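Long-range contacts in cellulose biosynthesis protein BcsG (Salmonella typhimurium LT2, PDB 5OLT), which is required for cellulose biosynthesis as a membrane protein whose extramembrane domain, the part described here, binds zinc and belongs to the alkaline phosphatase family: residues R44-F48 with A112-Q116; M301-H305 with V339-K343; E323-R327 with K343-P349. All blocks are in the same frame, centred on the assembly; numbering follows the deposited sequence.

Contact 1 (R44-F48 with A112-Q116); sequences RKTTF and ASCGQ
Phe48 turns one edge of its ring toward Ser113, with CE1 3.5 Å from OG and the hydroxyl lying near the ring plane rather than over a face. Beside this pair Thr46 points its CB at Ser113, the two CB atoms standing 4.3 Å apart. Both hydroxyls bond to the OG of Ser322, Thr46 OG1 doing so in the one of its two conformers described here. Two backbone bonds run beside these side chains: Thr46 N donates to Ser113 O (2.8 Å, a nearly straight 165°), and Gly115 N donates to Arg44 O (2.9 Å). Between these bonds Lys45 and Cys114 form a single antiparallel bridge, a non-hydrogen-bonded pair whose CA atoms come within 4.1 Å. Lys45 CB lies 3.6 Å from Ser113 O, and beyond CG the extended chain leads off the contact. Cys114 turns away overall, into its disulfide with Cys130. Arg44 brings only its CB near Gly115 (4.1 Å to N of Gly115), then carries its guanidinium away to a salt bridge with Glu41. The bridge thus ties the loop after helix 27-42 to the loop after helix 102-110; helix 132-138 touches Phe48 and Ser113 through Leu132 and Asn135, while helix 318-328 meets Thr46 through Leu319 and Val326, and Val326 also touches Phe48.

Contact 2 (M301-H305 with V339-K343); sequences MKAPH and VNWNK. With CIT (citric acid), chain C.
His305 CB and the imidazole beyond it both lie on one face of the Trp341 indole. With CG anti to the backbone N (chi1 -176°), His305 sets CB over the six-membered ring, a CH-pi contact 3.7 Å from the centroid, and carries the imidazole on over the five-membered ring. There it makes an edge-to-face pair, the centroids 4.9 Å apart and the planes at 66°. Val339 CG1 lies against the opposite face, toward the rim. Met301, in the conformer described here, bends at chi3 (68°): SD lies at the edge of the six-membered ring, a Met-aromatic contact, and CE reaches both Trp341 CZ2 (3.4 Å) and Val339 CG2 (3.6 Å). The indole thereby joins the first turn of helix 341-345 to the connection between strands 291-299 and 310-312 of the mixed sheet. Asn340 is the N-cap of that helix, its OD1 accepting from Lys343 N at 3.0 Å. One water accepts from Trp341 NE1 and Val339 N and donates to Ala303 O; a second donates to Pro304 O. A citrate, probably from the crystallisation liquor, places its O5 in the imidazole plane, hydrogen-bonded to His305 NE2 (2.5 Å), while Asn342 ND2, in one of two conformers, donates to O1.

Contact 3 (E323-R327 with K343-P349); sequences ELVVR and KLTSNLP
The Arg327 and Leu344 side chains run alongside one another, pointing opposite ways, with Arg327 CB 3.8 Å from Leu344 CD1. From CB the chain runs straight to NE, its CG anti to the carbonyl carbon (chi1 -66°), and CD passes beside Leu344 O. NE donates to Glu323 OE2 (2.8 Å), a salt bridge one helical turn back that uses the anti lone pair of the carboxylate and lies in the guanidinium plane, helping to fix the group's rotation. Leu348 CD2 lies over one guanidinium face, toward the Arg327 NH1 rim (3.6 Å). The side chain thus crosses from helix 318-328 to the carbonyls of helix 341-345 and the turn after it, where the gathered oxygens would probably favour a cation. NH1 has two acceptors: Leu344 O at 2.8 Å, with the nitrogen well above that carbonyl's plane, and Ser346 O at 2.9 Å, the straighter bond (157°). Arg327 NH2 lies 3.2 Å from Ser346 O, so both nitrogens grip one oxygen end-on. NH2 adds a weak bond to Asn347 O. Next to the salt bridge, Glu323 CB packs on Pro349 CD (3.7 Å), and the Leu324 and Leu348 side chains cross at about a right angle.

Contact 3 sits between the other two. Its centre is about 12 Å from that of contact 1, and the two touch directly: Arg44 NH2 lies 3.3 Å from Pro349 CB, and Phe48 and Thr46 pack on Val326 of helix 318-328. With contact 2, whose centre is about 13 Å away, it shares Lys343 and helix 341-345, entered by contact 2 at its capped start and by contact 3 farther along. Contacts 1 and 2 do not meet, their nearest atoms being about 13 Å apart. The citrate bound at contact 2 comes to about 5 Å from the Thr345 side chain. Zinc is bound by Cys67, Ser102, Glu266 and His267, none of them in these segments.

Contact 1 (R44-F48 with A112-Q116)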
ATOM      1  N   ARG A  44       1.019  -2.362 -18.208  1.00 12.68           N
ATOM      2  CA  ARG A  44      -0.074  -2.747 -17.300  1.00 12.46           C
ATOM      3  C   ARG A  44      -0.766  -1.523 -16.759  1.00 14.08           C
ATOM      4  O   ARG A  44      -0.131  -0.548 -16.371  1.00 14.01           O
ATOM      5  CB  ARG A  44       0.472  -3.552 -16.101  1.00 12.24           C
ATOM      6  CG  ARG A  44       1.210  -4.797 -16.502  1.00 13.69           C
ATOM      7  CD  ARG A  44       1.750  -5.540 -15.286  1.00 12.78           C
ATOM      8  NE  ARG A  44       0.704  -6.353 -14.671  1.00 11.97           N
ATOM      9  CZ  ARG A  44       0.912  -7.157 -13.627  1.00 11.70           C
ATOM     10  NH1 ARG A  44       2.073  -7.151 -12.979  1.00 12.90           N
ATOM     11  NH2 ARG A  44      -0.082  -7.904 -13.166  1.00 13.15           N
ATOM     12  N   LYS A  45      -2.099  -1.588 -16.732  1.00 13.88           N
ATOM     13  CA  LYS A  45      -2.885  -0.512 -16.141  1.00 15.27           C
ATOM     14  C   LYS A  45      -4.221  -1.083 -15.731  1.00 16.25           C
ATOM     15  O   LYS A  45      -4.695  -2.069 -16.303  1.00 19.66           O
ATOM     16  CB  LYS A  45      -3.033   0.685 -17.096  1.00 19.08           C
ATOM     17  CG  LYS A  45      -3.948   0.453 -18.271  1.00 25.44           C
ATOM     18  CD  LYS A  45      -4.212   1.760 -19.015  1.00 34.21           C
ATOM     19  CE  LYS A  45      -5.354   1.580 -20.020  1.00 39.83           C
ATOM     20  NZ  LYS A  45      -5.842   2.857 -20.619  1.00 43.52           N
ATOM     21  N   THR A  46      -4.779  -0.450 -14.719  0.70 15.37           N
ATOM     22  CA  THR A  46      -6.174  -0.649 -14.365  0.70 15.34           C
ATOM     23  C   THR A  46      -6.998   0.221 -15.284  0.70 16.63           C
ATOM     24  O   THR A  46      -6.762   1.401 -15.434  0.70 21.44           O
ATOM     25  CB  THR A  46      -6.407  -0.189 -12.934  0.70 16.89           C
ATOM     26  OG1 THR A  46      -5.435  -0.818 -12.118  0.70 16.13           O
ATOM     27  CG2 THR A  46      -7.801  -0.555 -12.482  0.70 17.62           C
ATOM     28  N   THR A  47      -8.008  -0.345 -15.890  1.00 17.30           N
ATOM     29  CA  THR A  47      -8.899   0.552 -16.657  1.00 19.84           C
ATOM     30  C   THR A  47     -10.107   0.949 -15.820  1.00 16.23           C
ATOM     31  O   THR A  47     -10.874   0.084 -15.394  1.00 19.03           O
ATOM     32  CB  THR A  47      -9.321  -0.059 -17.988  1.00 24.76           C
ATOM     33  OG1 THR A  47      -8.134  -0.271 -18.761  1.00 30.80           O
ATOM     34  CG2 THR A  47     -10.220   0.889 -18.755  1.00 28.42           C
ATOM     35  N   PHE A  48     -10.194   2.243 -15.530  1.00 17.06           N
ATOM     36  CA  PHE A  48     -11.400   2.832 -14.925  1.00 17.43           C
ATOM     37  C   PHE A  48     -12.482   3.079 -15.974  1.00 20.74           C
ATOM     38  O   PHE A  48     -12.169   3.327 -17.145  1.00 22.69           O
ATOM     39  CB  PHE A  48     -11.048   4.100 -14.158  1.00 18.70           C
ATOM     40  CG  PHE A  48     -10.417   3.821 -12.827  1.00 16.88           C
ATOM     41  CD1 PHE A  48      -9.060   3.468 -12.737  1.00 16.83           C
ATOM     42  CD2 PHE A  48     -11.184   3.875 -11.659  1.00 16.76           C
ATOM     43  CE1 PHE A  48      -8.506   3.175 -11.512  1.00 18.47           C
ATOM     44  CE2 PHE A  48     -10.634   3.559 -10.432  1.00 18.12           C
ATOM     45  CZ  PHE A  48      -9.274   3.230 -10.344  1.00 18.42           C
ATOM     46  N   ALA A 112      -0.742   3.815  -8.209  1.00  9.91           N
ATOM     47  CA  ALA A 112      -1.104   2.397  -8.188  1.00  9.34           C
ATOM     48  C   ALA A 112      -1.814   1.877  -9.458  1.00 10.63           C
ATOM     49  O   ALA A 112      -1.902   0.659  -9.618  1.00 11.55           O
ATOM     50  CB  ALA A 112      -2.011   2.098  -6.993  1.00 10.21           C
ATOM     51  N   SER A 113      -2.368   2.790 -10.294  1.00 10.77           N
ATOM     52  CA  SER A 113      -3.193   2.325 -11.411  1.00 10.95           C
ATOM     53  C   SER A 113      -2.402   1.929 -12.649  1.00 11.57           C
ATOM     54  O   SER A 113      -3.008   1.440 -13.597  1.00 13.45           O
ATOM     55  CB  SER A 113      -4.250   3.367 -11.745  1.00 11.30           C
ATOM     56  OG  SER A 113      -5.111   3.585 -10.603  1.00 11.69           O
ATOM     57  N   CYS A 114      -1.071   2.043 -12.615  1.00 12.06           N
ATOM     58  CA  CYS A 114      -0.244   1.472 -13.675  1.00 13.16           C
ATOM     59  C   CYS A 114       0.785   0.548 -13.061  1.00 12.84           C
ATOM     60  O   CYS A 114       1.008   0.588 -11.854  1.00 12.94           O
ATOM     61  CB  CYS A 114       0.516   2.563 -14.419  1.00 15.85           C
ATOM     62  SG  CYS A 114      -0.585   3.589 -15.407  1.00 19.21           S
ATOM     63  N   GLY A 115       1.413  -0.285 -13.890  1.00 11.57           N
ATOM     64  CA  GLY A 115       2.423  -1.203 -13.424  1.00 12.43           C
ATOM     65  C   GLY A 115       3.645  -0.513 -12.807  1.00 10.06           C
ATOM     66  O   GLY A 115       3.805   0.721 -12.821  1.00 11.81           O
ATOM     67  N   GLN A 116       4.472  -1.331 -12.200  1.00 10.50           N
ATOM     68  CA  GLN A 116       5.567  -0.833 -11.374  1.00 10.48           C
ATOM     69  C   GLN A 116       6.681  -0.171 -12.204  1.00 10.50           C
ATOM     70  O   GLN A 116       7.265  -0.846 -13.059  1.00 11.52           O
ATOM     71  CB  GLN A 116       6.156  -2.032 -10.636  1.00 10.20           C
ATOM     72  CG  GLN A 116       7.272  -1.612  -9.684  1.00 10.37           C
ATOM     73  CD  GLN A 116       7.666  -2.685  -8.696  1.00 10.55           C
ATOM     74  OE1 GLN A 116       6.812  -3.405  -8.191  1.00 11.22           O
ATOM     75  NE2 GLN A 116       8.930  -2.768  -8.373  1.00 11.02           N
TER

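Contact 2 (M301-H305 with V339-K343)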
ATOM      1  N   MET A 301     -21.805  -2.681   4.021  0.70 15.30           N
ATOM      2  CA  MET A 301     -22.343  -3.576   2.983  0.70 16.50           C
ATOM      3  C   MET A 301     -23.650  -4.222   3.436  0.70 15.79           C
ATOM      4  O   MET A 301     -23.800  -4.593   4.606  0.70 15.56           O
ATOM      5  CB  MET A 301     -21.374  -4.677   2.607  0.70 15.55           C
ATOM      6  CG  MET A 301     -20.093  -4.164   1.939  0.70 14.92           C
ATOM      7  SD  MET A 301     -18.993  -5.535   1.554  0.70 16.28           S
ATOM      8  CE  MET A 301     -19.870  -6.435   0.271  0.70 17.46           C
ATOM      9  N   LYS A 302     -24.555  -4.421   2.486  1.00 17.02           N
ATOM     10  CA  LYS A 302     -25.824  -5.091   2.789  1.00 18.56           C
ATOM     11  C   LYS A 302     -25.502  -6.533   3.195  1.00 20.99           C
ATOM     12  O   LYS A 302     -26.186  -7.125   4.066  1.00 25.23           O
ATOM     13  CB  LYS A 302     -26.735  -5.072   1.553  1.00 18.84           C
ATOM     14  CG  LYS A 302     -28.079  -5.769   1.787  1.00 24.67           C
ATOM     15  CD  LYS A 302     -29.032  -5.669   0.615  1.00 27.75           C
ATOM     16  CE  LYS A 302     -30.367  -6.296   1.022  1.00 32.97           C
ATOM     17  NZ  LYS A 302     -31.226  -5.300   1.720  1.00 46.36           N
ATOM     18  N   ALA A 303     -24.463  -7.095   2.577  1.00 20.74           N
ATOM     19  CA  ALA A 303     -24.020  -8.476   2.774  1.00 22.44           C
ATOM     20  C   ALA A 303     -22.524  -8.503   3.117  1.00 21.02           C
ATOM     21  O   ALA A 303     -21.702  -8.859   2.304  1.00 20.57           O
ATOM     22  CB  ALA A 303     -24.349  -9.323   1.552  1.00 24.84           C
ATOM     23  N   PRO A 304     -22.196  -8.135   4.358  1.00 20.00           N
ATOM     24  CA  PRO A 304     -20.764  -8.113   4.741  1.00 18.56           C
ATOM     25  C   PRO A 304     -20.062  -9.471   4.690  1.00 19.22           C
ATOM     26  O   PRO A 304     -20.702 -10.516   4.840  1.00 21.08           O
ATOM     27  CB  PRO A 304     -20.794  -7.610   6.178  1.00 19.70           C
ATOM     28  CG  PRO A 304     -22.200  -7.847   6.642  1.00 25.87           C
ATOM     29  CD  PRO A 304     -23.062  -7.655   5.441  1.00 22.69           C
ATOM     30  N   HIS A 305     -18.748  -9.467   4.509  1.00 16.01           N
ATOM     31  CA  HIS A 305     -17.967 -10.707   4.548  1.00 16.59           C
ATOM     32  C   HIS A 305     -18.011 -11.237   5.991  1.00 19.19           C
ATOM     33  O   HIS A 305     -17.949 -10.468   6.956  1.00 21.52           O
ATOM     34  CB  HIS A 305     -16.509 -10.479   4.114  1.00 17.43           C
ATOM     35  CG  HIS A 305     -15.713 -11.741   4.056  1.00 17.73           C
ATOM     36  ND1 HIS A 305     -14.749 -12.059   4.996  1.00 18.84           N
ATOM     37  CD2 HIS A 305     -15.788 -12.806   3.220  1.00 18.31           C
ATOM     38  CE1 HIS A 305     -14.254 -13.255   4.723  1.00 18.90           C
ATOM     39  NE2 HIS A 305     -14.884 -13.741   3.661  1.00 18.41           N
ATOM     40  N   VAL A 339     -22.816 -11.198  -2.169  1.00 15.45           N
ATOM     41  CA  VAL A 339     -21.550 -10.903  -2.878  1.00 13.99           C
ATOM     42  C   VAL A 339     -20.766 -12.138  -3.170  1.00 13.10           C
ATOM     43  O   VAL A 339     -20.625 -13.017  -2.309  1.00 13.11           O
ATOM     44  CB  VAL A 339     -20.705  -9.886  -2.064  1.00 14.99           C
ATOM     45  CG1 VAL A 339     -19.275  -9.725  -2.605  1.00 15.85           C
ATOM     46  CG2 VAL A 339     -21.435  -8.551  -2.113  1.00 17.23           C
ATOM     47  N   ASN A 340     -20.255 -12.236  -4.394  1.00 13.59           N
ATOM     48  CA  ASN A 340     -19.387 -13.342  -4.768  1.00 12.66           C
ATOM     49  C   ASN A 340     -17.948 -12.975  -4.376  1.00 12.86           C
ATOM     50  O   ASN A 340     -17.200 -12.402  -5.179  1.00 13.33           O
ATOM     51  CB  ASN A 340     -19.482 -13.598  -6.286  1.00 14.44           C
ATOM     52  CG  ASN A 340     -18.698 -14.816  -6.727  1.00 14.83           C
ATOM     53  OD1 ASN A 340     -17.860 -15.346  -6.007  1.00 16.01           O
ATOM     54  ND2 ASN A 340     -18.986 -15.278  -7.951  1.00 19.27           N
ATOM     55  N   TRP A 341     -17.601 -13.288  -3.136  1.00 12.48           N
ATOM     56  CA  TRP A 341     -16.285 -12.918  -2.574  1.00 11.77           C
ATOM     57  C   TRP A 341     -15.145 -13.613  -3.274  1.00 13.43           C
ATOM     58  O   TRP A 341     -14.049 -13.051  -3.380  1.00 14.25           O
ATOM     59  CB  TRP A 341     -16.233 -13.191  -1.070  1.00 12.18           C
ATOM     60  CG  TRP A 341     -17.060 -12.212  -0.324  1.00 12.27           C
ATOM     61  CD1 TRP A 341     -18.367 -12.384   0.116  1.00 13.03           C
ATOM     62  CD2 TRP A 341     -16.698 -10.888   0.037  1.00 13.23           C
ATOM     63  NE1 TRP A 341     -18.804 -11.258   0.736  1.00 13.38           N
ATOM     64  CE2 TRP A 341     -17.813 -10.314   0.709  1.00 12.80           C
ATOM     65  CE3 TRP A 341     -15.523 -10.127  -0.113  1.00 14.79           C
ATOM     66  CZ2 TRP A 341     -17.798  -9.015   1.228  1.00 14.35           C
ATOM     67  CZ3 TRP A 341     -15.519  -8.814   0.412  1.00 16.20           C
ATOM     68  CH2 TRP A 341     -16.657  -8.283   1.066  1.00 16.24           C
ATOM     69  N   ASN A 342     -15.373 -14.830  -3.752  0.70 14.57           N
ATOM     70  CA  ASN A 342     -14.361 -15.491  -4.577  0.70 15.14           C
ATOM     71  C   ASN A 342     -14.023 -14.736  -5.807  0.70 14.68           C
ATOM     72  O   ASN A 342     -12.863 -14.443  -6.050  0.70 14.75           O
ATOM     73  CB  ASN A 342     -14.835 -16.877  -4.956  0.70 15.71           C
ATOM     74  CG  ASN A 342     -14.932 -17.739  -3.773  0.70 15.95           C
ATOM     75  OD1 ASN A 342     -16.006 -17.879  -3.195  0.70 17.93           O
ATOM     76  ND2 ASN A 342     -13.810 -18.289  -3.357  0.70 17.23           N
ATOM     77  N   LYS A 343     -15.029 -14.373  -6.575  1.00 14.78           N
ATOM     78  CA  LYS A 343     -14.803 -13.629  -7.810  1.00 15.94           C
ATOM     79  C   LYS A 343     -14.141 -12.287  -7.505  1.00 14.26           C
ATOM     80  O   LYS A 343     -13.192 -11.903  -8.196  1.00 13.80           O
ATOM     81  CB  LYS A 343     -16.130 -13.413  -8.539  1.00 17.83           C
ATOM     82  CG  LYS A 343     -15.995 -12.749  -9.895  1.00 18.82           C
ATOM     83  CD  LYS A 343     -17.357 -12.663 -10.532  1.00 21.34           C
ATOM     84  CE  LYS A 343     -17.274 -12.103 -11.928  1.00 23.50           C
ATOM     85  NZ  LYS A 343     -18.669 -11.949 -12.451  1.00 27.10           N
TER
HETATM   86  C1  CIT C 602     -13.426 -17.688  -0.152  0.50 26.77           C
HETATM   87  O1  CIT C 602     -13.677 -18.802  -0.661  0.50 26.12           O
HETATM   88  O2  CIT C 602     -12.268 -17.310   0.121  0.50 30.77           O
HETATM   89  C2  CIT C 602     -14.553 -16.733   0.144  0.50 26.23           C
HETATM   90  C3  CIT C 602     -15.503 -17.365   1.155  0.50 28.96           C
HETATM   91  O7  CIT C 602     -15.649 -18.762   0.876  0.50 30.62           O
HETATM   92  C4  CIT C 602     -16.848 -16.661   1.038  0.50 31.35           C
HETATM   93  C5  CIT C 602     -17.693 -16.941   2.251  0.50 35.03           C
HETATM   94  O3  CIT C 602     -18.779 -17.557   2.099  0.50 36.68           O
HETATM   95  O4  CIT C 602     -17.266 -16.534   3.354  0.50 39.11           O
HETATM   96  C6  CIT C 602     -14.976 -17.266   2.567  0.50 29.13           C
HETATM   97  O5  CIT C 602     -14.582 -16.158   3.014  0.50 25.69           O
HETATM   98  O6  CIT C 602     -14.958 -18.330   3.238  0.50 29.95           O
HETATM   99  O   HOH W   1     -21.870 -10.903   0.842  0.50 20.48           O
HETATM  100  O   HOH W   2     -20.886 -12.536   2.616  1.00 35.84           O

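Contact 3 (E323-R327 with K343-P349)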
ATOM      1  N   GLU A 323      -6.784  -2.489  -8.662  1.00  9.76           N
ATOM      2  CA  GLU A 323      -7.821  -3.361  -9.213  1.00 10.74           C
ATOM      3  C   GLU A 323      -8.997  -3.552  -8.267  1.00 10.58           C
ATOM      4  O   GLU A 323     -10.149  -3.506  -8.703  1.00 11.28           O
ATOM      5  CB  GLU A 323      -7.203  -4.714  -9.549  1.00 11.84           C
ATOM      6  CG  GLU A 323      -8.181  -5.699 -10.150  1.00 12.99           C
ATOM      7  CD  GLU A 323      -8.783  -5.279 -11.448  1.00 16.15           C
ATOM      8  OE1 GLU A 323      -8.152  -4.506 -12.203  1.00 17.77           O
ATOM      9  OE2 GLU A 323      -9.914  -5.769 -11.734  1.00 16.92           O
ATOM     10  N   LEU A 324      -8.730  -3.715  -6.969  1.00 10.30           N
ATOM     11  CA  LEU A 324      -9.844  -3.837  -6.035  1.00  9.86           C
ATOM     12  C   LEU A 324     -10.681  -2.567  -5.992  1.00 10.27           C
ATOM     13  O   LEU A 324     -11.928  -2.656  -5.922  1.00 10.99           O
ATOM     14  CB  LEU A 324      -9.327  -4.182  -4.618  1.00  9.95           C
ATOM     15  CG  LEU A 324      -8.887  -5.654  -4.452  1.00  9.89           C
ATOM     16  CD1 LEU A 324      -8.102  -5.799  -3.165  1.00 12.62           C
ATOM     17  CD2 LEU A 324     -10.082  -6.625  -4.475  1.00 12.64           C
ATOM     18  N   VAL A 325     -10.041  -1.392  -6.088  1.00  9.62           N
ATOM     19  CA  VAL A 325     -10.775  -0.132  -6.169  1.00  9.90           C
ATOM     20  C   VAL A 325     -11.665  -0.090  -7.412  1.00 10.60           C
ATOM     21  O   VAL A 325     -12.840   0.288  -7.295  1.00 11.53           O
ATOM     22  CB  VAL A 325      -9.839   1.112  -6.051  1.00 10.13           C
ATOM     23  CG1 VAL A 325     -10.624   2.419  -6.280  1.00 12.49           C
ATOM     24  CG2 VAL A 325      -9.155   1.114  -4.669  1.00 10.77           C
ATOM     25  N   VAL A 326     -11.148  -0.447  -8.584  0.70 10.68           N
ATOM     26  CA  VAL A 326     -12.027  -0.348  -9.731  0.70 11.32           C
ATOM     27  C   VAL A 326     -13.198  -1.341  -9.606  0.70 10.87           C
ATOM     28  O   VAL A 326     -14.318  -0.980  -9.987  0.70 10.70           O
ATOM     29  CB  VAL A 326     -11.239  -0.442 -11.043  0.70 11.68           C
ATOM     30  CG1 VAL A 326     -10.922  -1.873 -11.406  0.70 11.60           C
ATOM     31  CG2 VAL A 326     -11.968   0.253 -12.172  0.70 14.77           C
ATOM     32  N   ARG A 327     -12.958  -2.529  -9.015  1.00 11.10           N
ATOM     33  CA  ARG A 327     -14.042  -3.522  -8.810  1.00 11.11           C
ATOM     34  C   ARG A 327     -15.124  -2.954  -7.906  1.00 10.75           C
ATOM     35  O   ARG A 327     -16.310  -3.303  -8.057  1.00 14.52           O
ATOM     36  CB  ARG A 327     -13.488  -4.844  -8.267  1.00 11.30           C
ATOM     37  CG  ARG A 327     -12.600  -5.515  -9.319  1.00 11.95           C
ATOM     38  CD  ARG A 327     -12.067  -6.833  -8.844  1.00 12.41           C
ATOM     39  NE  ARG A 327     -11.205  -7.439  -9.869  1.00 12.89           N
ATOM     40  CZ  ARG A 327     -10.720  -8.679  -9.774  1.00 12.53           C
ATOM     41  NH1 ARG A 327     -11.034  -9.455  -8.740  1.00 13.83           N
ATOM     42  NH2 ARG A 327      -9.902  -9.152 -10.709  1.00 14.56           N
ATOM     43  N   LYS A 343     -15.029 -14.373  -6.575  1.00 14.78           N
ATOM     44  CA  LYS A 343     -14.803 -13.629  -7.810  1.00 15.94           C
ATOM     45  C   LYS A 343     -14.141 -12.287  -7.505  1.00 14.26           C
ATOM     46  O   LYS A 343     -13.192 -11.903  -8.196  1.00 13.80           O
ATOM     47  CB  LYS A 343     -16.130 -13.413  -8.539  1.00 17.83           C
ATOM     48  CG  LYS A 343     -15.995 -12.749  -9.895  1.00 18.82           C
ATOM     49  CD  LYS A 343     -17.357 -12.663 -10.532  1.00 21.34           C
ATOM     50  CE  LYS A 343     -17.274 -12.103 -11.928  1.00 23.50           C
ATOM     51  NZ  LYS A 343     -18.669 -11.949 -12.451  1.00 27.10           N
ATOM     52  N   LEU A 344     -14.612 -11.601  -6.463  1.00 13.79           N
ATOM     53  CA  LEU A 344     -14.056 -10.290  -6.103  1.00 12.86           C
ATOM     54  C   LEU A 344     -12.562 -10.363  -5.775  1.00 12.01           C
ATOM     55  O   LEU A 344     -11.847  -9.401  -6.049  1.00 13.29           O
ATOM     56  CB  LEU A 344     -14.823  -9.695  -4.926  1.00 13.23           C
ATOM     57  CG  LEU A 344     -14.371  -8.308  -4.418  1.00 13.33           C
ATOM     58  CD1 LEU A 344     -14.510  -7.254  -5.515  1.00 15.59           C
ATOM     59  CD2 LEU A 344     -15.236  -7.930  -3.228  1.00 15.19           C
ATOM     60  N   THR A 345     -12.122 -11.465  -5.195  1.00 12.48           N
ATOM     61  CA  THR A 345     -10.724 -11.588  -4.742  1.00 13.01           C
ATOM     62  C   THR A 345      -9.874 -12.480  -5.657  1.00 14.68           C
ATOM     63  O   THR A 345      -8.709 -12.732  -5.339  1.00 16.92           O
ATOM     64  CB  THR A 345     -10.645 -12.119  -3.295  1.00 14.03           C
ATOM     65  OG1 THR A 345     -11.302 -13.408  -3.183  1.00 14.56           O
ATOM     66  CG2 THR A 345     -11.278 -11.138  -2.311  1.00 16.21           C
ATOM     67  N   SER A 346     -10.435 -12.934  -6.784  1.00 14.82           N
ATOM     68  CA  SER A 346      -9.711 -13.820  -7.710  1.00 13.92           C
ATOM     69  C   SER A 346      -9.231 -13.027  -8.942  1.00 14.65           C
ATOM     70  O   SER A 346      -9.760 -11.959  -9.284  1.00 14.43           O
ATOM     71  CB  SER A 346     -10.575 -15.034  -8.141  1.00 15.77           C
ATOM     72  OG  SER A 346     -10.767 -15.898  -7.013  1.00 17.14           O
ATOM     73  N   ASN A 347      -8.199 -13.572  -9.598  1.00 14.95           N
ATOM     74  CA  ASN A 347      -7.625 -12.966 -10.805  1.00 15.95           C
ATOM     75  C   ASN A 347      -7.132 -11.545 -10.590  1.00 14.17           C
ATOM     76  O   ASN A 347      -7.181 -10.720 -11.482  1.00 15.67           O
ATOM     77  CB  ASN A 347      -8.610 -13.023 -11.968  1.00 17.02           C
ATOM     78  CG  ASN A 347      -9.226 -14.391 -12.107  1.00 20.96           C
ATOM     79  OD1 ASN A 347     -10.379 -14.612 -11.702  1.00 23.41           O
ATOM     80  ND2 ASN A 347      -8.432 -15.337 -12.579  1.00 24.18           N
ATOM     81  N   LEU A 348      -6.656 -11.273  -9.386  1.00 13.14           N
ATOM     82  CA  LEU A 348      -6.039  -9.968  -9.138  1.00 12.66           C
ATOM     83  C   LEU A 348      -4.666  -9.964  -9.786  1.00 13.18           C
ATOM     84  O   LEU A 348      -4.016 -11.016  -9.914  1.00 14.44           O
ATOM     85  CB  LEU A 348      -5.923  -9.709  -7.628  1.00 13.05           C
ATOM     86  CG  LEU A 348      -7.222  -9.494  -6.850  1.00 13.25           C
ATOM     87  CD1 LEU A 348      -6.973  -9.500  -5.346  1.00 14.44           C
ATOM     88  CD2 LEU A 348      -7.937  -8.228  -7.274  1.00 14.27           C
ATOM     89  N   PRO A 349      -4.223  -8.780 -10.195  1.00 11.50           N
ATOM     90  CA  PRO A 349      -2.875  -8.756 -10.788  1.00 12.71           C
ATOM     91  C   PRO A 349      -1.795  -9.194  -9.802  1.00 12.35           C
ATOM     92  O   PRO A 349      -1.789  -8.789  -8.629  1.00 12.16           O
ATOM     93  CB  PRO A 349      -2.671  -7.296 -11.171  1.00 15.39           C
ATOM     94  CG  PRO A 349      -3.675  -6.544 -10.418  1.00 15.97           C
ATOM     95  CD  PRO A 349      -4.839  -7.455 -10.119  1.00 12.89           C
TER